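CRISPR-associated protein, Cse1 family (Acidimicrobium ferrooxidans, PDB 4H3T) probably serves as the large Cse1 (Cas8e) subunit of the type I-E CRISPR surveillance complex Cascade, which recognises invading DNA. Local coordinates at residues Ala198-Phe202 against Val316-Ala320; Thr127-Val132 against Thr151-Leu155; Arg33-Ala39 against Phe86-Asp92. The protein carries 1 engineered substitution. All coordinates share one frame; numbering follows the deposited sequence.

Contact 1: residues Ala198-Phe202 against Val316-Ala320; sequences AWIGF and VPLRA
P317 lies over one face of the W199 indole, its CG 3.8 Å from the centroid of the six-membered ring and only 13° off the ring normal. This is a CH-pi contact, reinforced by P317 CD, which comes to 3.6 Å from W199 CZ2. The same P317 CG also reaches over the rim of one face of the R319 guanidinium, while W199 CD1 sits at the edge of that group, in its plane. Indole and guanidinium are steeply inclined, their planes 75° apart, and any cation-pi attraction between them is weak at best. The stronger tie is polar: the side of the guanidinium grips the single carbonyl oxygen W199 O with two nitrogens, R319 NH2 at 2.8 Å and R319 NE at 3.1 Å from it. The extended R319 chain (chi3 -175°) carries the guanidinium there. Both bonds are bent, as expected where two donors share one acceptor. W199 closes helix 196-199, so R319 provides donors to a carbonyl at the C-terminal end of that helix.

Beyond the helix the backbones close in. G201 CA points its hydrogen at L318 O from 3.4 Å, and a CB at this glycine would run into that oxygen. A water bridges G201 O and L318 O, donating to both.

W199 also has R291 as a cation-pi partner, and a glycerol, probably from the crystallisation liquor, lies beside it. V316 and P317 belong to edge strand 312-317, paired antiparallel with strand 303-309, where V316 bonds R304 through the backbone and P317 touches W303; F202 bonds likewise to T365 of strand 359-370.

Contact 2: residues Thr127-Val132 against Thr151-Leu155; sequences TANSLV and TELAL
A128 to L131 form a 3-10 turn beside the irregular chain T151-L155, approaching closest where the CA atoms of N129 and T151 are 5.6 Å apart. Successive amides each bond the carbonyl three residues earlier: S130 N to T127 O, L131 N to A128 O, and V132 N to N129 O. T127 O accepts a second time, from S130 OG at 2.9 Å.

Across the contact, T127 OG1 donates to T151 O over a long 3.3 Å, approaching almost in line with the C=O bond. The hydroxyl stands between the backbone N and the carbonyl carbon of its own residue (chi1 63°), which turns it to this carbonyl. A valine in place of T127 would probably leave T151 O without this donor and the poorly ordered T151 and E152 less firmly held. N129 lays its CB 3.8 Å from T151 O, while its amide nitrogen ND2 bonds to the hydroxyl of Y134.

L155 carries the apolar half and spreads its branches over the turn. Its CG meets A128 CB at 4.0 Å, and CD1 lies 3.7 Å from A128 O. The other branch, CD2, reaches V132 CG2 at 3.8 Å. L131 adds a looser contact, its CD2 4.2 Å from L155 CD1.

T127-V132 runs out of strand 126-127 at T127, and T151-L155 leads into helix 157-170. A128 and L155 make backbone bonds to P279 and V278 of strand 275-289, L131 reaches I283 of that strand, and W163 of the helix receives L131 and V132.

Contact 3: residues Arg33-Ala39 against Phe86-Asp92; sequences RDIFVLA and FSEDAID
R33, V37, E88 and I91 line the seam of an antiparallel helix pair, whose short axes run 9.9 Å apart at 157°, with a salt-bridge network along one side and an apolar strip beside it. R33 presents the side of its guanidinium to D92: NE bonds OD1 at 2.8 Å and NH2 bonds OD2 at 2.9 Å. Both bonds are nearly straight and use the syn lone pairs, with the two flat groups almost coplanar, 5° apart. R33 NH2 also meets E88 OE2 at 2.9 Å, a weak, bent bond to a carboxylate turned about perpendicular to the guanidinium. V37 CG2 sits over the centre of one guanidinium face, while V37 CG1 packs on the E88 chain at CG.

Next to the charges, I91 CD1 fits between the helices, 3.5 Å from F36 CB and 3.6 Å from V37 CG2. Its CG1 lies anti to its own carbonyl carbon (chi1 -63°), aiming CD1 into this seam. F86 brings its ring edge to F36 O, CD2 being 3.5 Å away, and A39 CB touches the same ring. One water joins F36 O to F86 N, another V37 O to F86 O. Helix 88-98 starts with S87 as N-cap, its OG accepting from A90 N. L63 and A64 of helix 52-68 back F36.

With D34 also near its NH1, R33 faces three carboxylates. Its single positive charge would probably offset part of their mutual repulsion, with D92 held flat and E88 freer to turn.

From the N terminus the three contacts follow in series, and none nests in or crosses another. Contact 3 closes first, bringing helix 88-98 back against helix 32-37 around a loop that includes helices 52-68 and 74-82. Contact 2 closes a short excursion before helix 157-170, part of which (138-150) is not modelled. Contact 1 spans the longest interval, joining the end of helix 196-199 to strand 312-317. The contacts do not touch; their centres lie about 29 to 32 Å apart. Shared elements connect them: helix 52-68 touches both F36 and F202, helix 157-170 meets L131 and A198, and strand 275-289, which contact 2 packs against, belongs to the loop of contact 1.

Contact 1: residues Ala198-Phe202 against Val316-Ala320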
# COMPACT_ATOMS: atom_id res chain seq x y z
N ALA A 198 -1.58 -7.87 -4.36
CA ALA A 198 -2.40 -7.15 -5.35
C ALA A 198 -3.90 -7.09 -4.86
O ALA A 198 -4.63 -6.18 -5.22
CB ALA A 198 -2.30 -7.80 -6.74
N TRP A 199 -4.35 -8.10 -4.10
CA TRP A 199 -5.69 -8.18 -3.57
C TRP A 199 -5.90 -7.33 -2.32
O TRP A 199 -6.94 -6.72 -2.17
CB TRP A 199 -6.01 -9.64 -3.24
CG TRP A 199 -7.40 -9.83 -2.72
CD1 TRP A 199 -8.57 -9.56 -3.39
CD2 TRP A 199 -7.77 -10.38 -1.45
NE1 TRP A 199 -9.63 -9.88 -2.59
CE2 TRP A 199 -9.18 -10.34 -1.38
CE3 TRP A 199 -7.05 -10.86 -0.35
CZ2 TRP A 199 -9.88 -10.73 -0.23
CZ3 TRP A 199 -7.75 -11.22 0.81
CH2 TRP A 199 -9.15 -11.20 0.84
N ILE A 200 -4.98 -7.36 -1.38
CA ILE A 200 -5.22 -6.62 -0.12
C ILE A 200 -4.89 -5.11 -0.28
O ILE A 200 -4.10 -4.70 -1.13
CB ILE A 200 -4.47 -7.18 1.13
CG1 ILE A 200 -2.93 -7.15 0.98
CG2 ILE A 200 -4.94 -8.59 1.46
CD1 ILE A 200 -2.18 -7.08 2.24
N GLY A 201 -5.48 -4.34 0.61
CA GLY A 201 -5.13 -2.94 0.83
C GLY A 201 -4.00 -2.95 1.86
O GLY A 201 -4.22 -3.27 3.02
N PHE A 202 -2.76 -2.65 1.44
CA PHE A 202 -1.58 -2.72 2.34
C PHE A 202 -1.34 -1.41 3.07
O PHE A 202 -1.46 -0.35 2.48
CB PHE A 202 -0.38 -3.09 1.53
CG PHE A 202 0.96 -3.04 2.25
CD1 PHE A 202 1.45 -4.16 2.92
CD2 PHE A 202 1.68 -1.86 2.32
CE1 PHE A 202 2.67 -4.08 3.62
CE2 PHE A 202 2.89 -1.80 2.96
CZ PHE A 202 3.37 -2.90 3.62
N VAL A 316 -14.17 -8.08 3.37
CA VAL A 316 -13.37 -7.67 2.24
C VAL A 316 -12.29 -6.72 2.77
O VAL A 316 -12.54 -5.98 3.74
CB VAL A 316 -14.19 -7.07 1.08
CG1 VAL A 316 -15.16 -8.11 0.52
CG2 VAL A 316 -14.95 -5.82 1.50
N PRO A 317 -11.12 -6.64 2.10
CA PRO A 317 -10.09 -5.70 2.58
C PRO A 317 -10.50 -4.24 2.45
O PRO A 317 -11.10 -3.86 1.45
CB PRO A 317 -8.88 -5.99 1.64
CG PRO A 317 -9.15 -7.32 1.02
CD PRO A 317 -10.64 -7.45 0.95
N LEU A 318 -10.14 -3.41 3.40
CA LEU A 318 -10.28 -1.96 3.26
C LEU A 318 -9.19 -1.49 2.26
O LEU A 318 -8.01 -1.91 2.37
CB LEU A 318 -10.05 -1.27 4.58
CG LEU A 318 -11.19 -1.31 5.58
CD1 LEU A 318 -10.75 -0.78 6.92
CD2 LEU A 318 -12.44 -0.57 5.02
N ARG A 319 -9.55 -0.61 1.35
CA ARG A 319 -8.63 -0.22 0.26
C ARG A 319 -8.55 1.25 0.07
O ARG A 319 -9.57 1.94 0.07
CB ARG A 319 -9.04 -0.86 -1.06
CG ARG A 319 -8.84 -2.36 -1.08
CD ARG A 319 -8.95 -2.87 -2.50
NE ARG A 319 -8.89 -4.32 -2.60
CZ ARG A 319 -9.92 -5.16 -2.54
NH1 ARG A 319 -11.15 -4.70 -2.27
NH2 ARG A 319 -9.73 -6.46 -2.69
N ALA A 320 -7.29 1.74 0.04
CA ALA A 320 -6.97 3.11 -0.31
C ALA A 320 -7.51 3.30 -1.71
O ALA A 320 -7.29 2.44 -2.59
CB ALA A 320 -5.48 3.32 -0.26
O HOH W 1 -6.43 -2.37 4.44
O HOH W 2 -4.63 0.21 1.11

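Contact 2: residues Thr127-Val132 against Thr151-Leu155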
# COMPACT_ATOMS: atom_id res chain seq x y z
N THR A 127 10.80 -13.78 -22.48
CA THR A 127 11.98 -12.95 -22.22
C THR A 127 11.79 -12.41 -20.81
O THR A 127 10.66 -12.25 -20.32
CB THR A 127 12.20 -11.85 -23.27
OG1 THR A 127 11.11 -10.97 -23.23
CG2 THR A 127 12.42 -12.42 -24.66
N ALA A 128 12.90 -12.16 -20.14
CA ALA A 128 12.88 -11.72 -18.77
C ALA A 128 12.19 -10.37 -18.52
O ALA A 128 11.74 -10.11 -17.40
CB ALA A 128 14.26 -11.70 -18.23
N ASN A 129 11.97 -9.57 -19.54
CA ASN A 129 11.23 -8.32 -19.39
C ASN A 129 9.78 -8.59 -18.90
O ASN A 129 9.22 -7.75 -18.21
CB ASN A 129 11.24 -7.57 -20.74
CG ASN A 129 10.62 -6.23 -20.63
OD1 ASN A 129 9.55 -5.99 -21.21
ND2 ASN A 129 11.28 -5.35 -19.88
N SER A 130 9.20 -9.80 -19.16
CA SER A 130 7.86 -10.17 -18.64
C SER A 130 7.81 -10.20 -17.07
O SER A 130 6.72 -10.16 -16.47
CB SER A 130 7.45 -11.54 -19.20
OG SER A 130 8.28 -12.53 -18.63
N LEU A 131 8.97 -10.32 -16.38
CA LEU A 131 9.02 -10.30 -14.91
C LEU A 131 8.95 -8.86 -14.38
O LEU A 131 8.64 -8.62 -13.23
CB LEU A 131 10.36 -10.98 -14.50
CG LEU A 131 10.60 -11.52 -13.16
CD1 LEU A 131 9.53 -12.47 -12.67
CD2 LEU A 131 11.96 -12.17 -13.15
N VAL A 132 9.19 -7.88 -15.23
CA VAL A 132 9.18 -6.47 -14.81
C VAL A 132 7.76 -5.94 -14.82
O VAL A 132 7.10 -6.10 -15.82
CB VAL A 132 10.07 -5.63 -15.73
CG1 VAL A 132 9.97 -4.12 -15.42
CG2 VAL A 132 11.54 -6.13 -15.68
N THR A 151 12.51 -4.67 -24.12
CA THR A 151 11.83 -5.93 -24.42
C THR A 151 12.86 -7.10 -24.61
O THR A 151 12.56 -8.23 -24.21
CB THR A 151 10.86 -5.78 -25.61
OG1 THR A 151 10.24 -7.05 -25.88
CG2 THR A 151 11.53 -5.20 -26.88
N GLU A 152 14.05 -6.83 -25.22
CA GLU A 152 15.15 -7.80 -25.33
C GLU A 152 16.21 -7.53 -24.20
O GLU A 152 17.21 -8.25 -24.14
CB GLU A 152 15.82 -7.75 -26.72
CG GLU A 152 15.09 -8.59 -27.77
CD GLU A 152 15.48 -10.06 -27.78
OE1 GLU A 152 16.60 -10.37 -28.26
OE2 GLU A 152 14.67 -10.91 -27.34
N LEU A 153 15.96 -6.51 -23.29
CA LEU A 153 16.88 -6.17 -22.18
C LEU A 153 16.95 -7.26 -21.19
O LEU A 153 16.03 -7.43 -20.40
CB LEU A 153 16.54 -4.88 -21.41
CG LEU A 153 16.96 -3.48 -21.87
CD1 LEU A 153 16.93 -2.55 -20.68
CD2 LEU A 153 18.33 -3.44 -22.53
N ALA A 154 18.10 -7.92 -21.08
CA ALA A 154 18.26 -8.93 -20.07
C ALA A 154 18.35 -8.25 -18.66
O ALA A 154 18.72 -7.08 -18.56
CB ALA A 154 19.47 -9.75 -20.38
N LEU A 155 17.93 -8.94 -17.61
CA LEU A 155 18.02 -8.41 -16.25
C LEU A 155 19.34 -8.78 -15.62
O LEU A 155 19.89 -9.84 -15.86
CB LEU A 155 16.85 -8.96 -15.40
CG LEU A 155 15.40 -8.61 -15.88
CD1 LEU A 155 14.35 -9.20 -14.95
CD2 LEU A 155 15.18 -7.11 -15.97

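Contact 3: residues Arg33-Ala39 against Phe86-Asp92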
# COMPACT_ATOMS: atom_id res chain seq x y z
N ARG A 33 22.21 -9.85 4.57
CA ARG A 33 23.01 -9.80 5.77
C ARG A 33 23.21 -8.33 6.18
O ARG A 33 22.93 -7.99 7.33
CB ARG A 33 24.34 -10.55 5.58
CG ARG A 33 25.07 -10.69 6.90
CD ARG A 33 26.43 -10.06 6.86
NE ARG A 33 27.15 -10.26 8.12
CZ ARG A 33 28.00 -9.38 8.64
NH1 ARG A 33 28.22 -8.22 8.03
NH2 ARG A 33 28.61 -9.63 9.80
N ASP A 34 23.66 -7.48 5.25
CA ASP A 34 23.89 -6.06 5.54
C ASP A 34 22.61 -5.28 5.82
O ASP A 34 22.65 -4.37 6.63
CB ASP A 34 24.68 -5.38 4.40
CG ASP A 34 26.17 -5.63 4.55
OD1 ASP A 34 26.58 -6.15 5.61
OD2 ASP A 34 26.92 -5.32 3.59
N ILE A 35 21.50 -5.64 5.25
CA ILE A 35 20.28 -4.89 5.55
C ILE A 35 19.90 -5.06 7.08
O ILE A 35 19.38 -4.12 7.68
CB ILE A 35 19.13 -5.22 4.55
CG1 ILE A 35 18.27 -3.95 4.32
CG2 ILE A 35 18.33 -6.39 4.98
CD1 ILE A 35 17.13 -4.07 3.44
N PHE A 36 20.27 -6.17 7.71
CA PHE A 36 20.03 -6.39 9.13
C PHE A 36 21.16 -5.79 9.95
O PHE A 36 20.90 -5.05 10.88
CB PHE A 36 19.90 -7.91 9.40
CG PHE A 36 18.49 -8.33 9.10
CD1 PHE A 36 17.48 -8.06 10.01
CD2 PHE A 36 18.17 -8.96 7.91
CE1 PHE A 36 16.19 -8.41 9.73
CE2 PHE A 36 16.85 -9.27 7.60
CZ PHE A 36 15.87 -9.02 8.53
N VAL A 37 22.40 -6.09 9.60
CA VAL A 37 23.56 -5.60 10.38
C VAL A 37 23.58 -4.07 10.38
O VAL A 37 23.82 -3.48 11.43
CB VAL A 37 24.89 -6.20 9.83
CG1 VAL A 37 26.12 -5.58 10.54
CG2 VAL A 37 24.87 -7.71 10.01
N LEU A 38 23.21 -3.44 9.25
CA LEU A 38 23.27 -1.98 9.12
C LEU A 38 21.90 -1.28 9.22
O LEU A 38 21.82 -0.08 8.96
CB LEU A 38 23.92 -1.64 7.77
CG LEU A 38 25.31 -2.22 7.50
CD1 LEU A 38 25.78 -1.82 6.13
CD2 LEU A 38 26.30 -1.77 8.52
N ALA A 39 20.84 -1.99 9.66
CA ALA A 39 19.49 -1.43 9.71
C ALA A 39 19.37 -0.12 10.50
O ALA A 39 18.64 0.77 10.09
CB ALA A 39 18.53 -2.46 10.29
N PHE A 86 20.87 -4.63 15.66
CA PHE A 86 20.61 -6.07 15.67
C PHE A 86 21.94 -6.80 15.86
O PHE A 86 23.00 -6.31 15.49
CB PHE A 86 19.91 -6.54 14.37
CG PHE A 86 18.50 -6.03 14.16
CD1 PHE A 86 17.52 -6.23 15.12
CD2 PHE A 86 18.15 -5.38 13.00
CE1 PHE A 86 16.19 -5.84 14.88
CE2 PHE A 86 16.83 -5.02 12.74
CZ PHE A 86 15.86 -5.24 13.70
N SER A 87 21.86 -7.96 16.48
CA SER A 87 23.01 -8.81 16.77
C SER A 87 23.59 -9.41 15.51
O SER A 87 22.92 -10.23 14.86
CB SER A 87 22.58 -9.93 17.71
OG SER A 87 23.60 -10.90 17.88
N GLU A 88 24.88 -9.07 15.19
CA GLU A 88 25.59 -9.68 14.07
C GLU A 88 25.70 -11.20 14.20
O GLU A 88 25.67 -11.91 13.19
CB GLU A 88 27.01 -9.15 13.91
CG GLU A 88 27.08 -7.77 13.31
CD GLU A 88 28.49 -7.36 12.93
OE1 GLU A 88 28.86 -6.20 13.22
OE2 GLU A 88 29.20 -8.17 12.29
N ASP A 89 25.84 -11.69 15.44
CA ASP A 89 26.00 -13.13 15.70
C ASP A 89 24.68 -13.87 15.39
O ASP A 89 24.71 -14.94 14.78
CB ASP A 89 26.45 -13.40 17.15
CG ASP A 89 27.87 -12.97 17.52
OD1 ASP A 89 28.70 -12.75 16.60
OD2 ASP A 89 28.17 -12.93 18.74
N ALA A 90 23.52 -13.29 15.76
CA ALA A 90 22.22 -13.90 15.46
C ALA A 90 21.99 -13.98 13.95
O ALA A 90 21.49 -14.99 13.42
CB ALA A 90 21.10 -13.10 16.11
N ILE A 91 22.39 -12.90 13.27
CA ILE A 91 22.23 -12.75 11.82
C ILE A 91 23.11 -13.74 11.12
O ILE A 91 22.63 -14.50 10.29
CB ILE A 91 22.57 -11.29 11.36
CG1 ILE A 91 21.58 -10.25 11.98
CG2 ILE A 91 22.52 -11.19 9.81
CD1 ILE A 91 22.08 -8.87 12.02
N ASP A 92 24.40 -13.79 11.49
CA ASP A 92 25.36 -14.71 10.85
C ASP A 92 25.08 -16.18 11.19
O ASP A 92 25.20 -17.01 10.29
CB ASP A 92 26.81 -14.31 11.17
CG ASP A 92 27.23 -13.04 10.42
OD1 ASP A 92 26.66 -12.75 9.32
OD2 ASP A 92 28.08 -12.29 10.95
O HOH W 3 20.96 -3.11 13.24
O HOH W 4 24.36 -4.69 13.90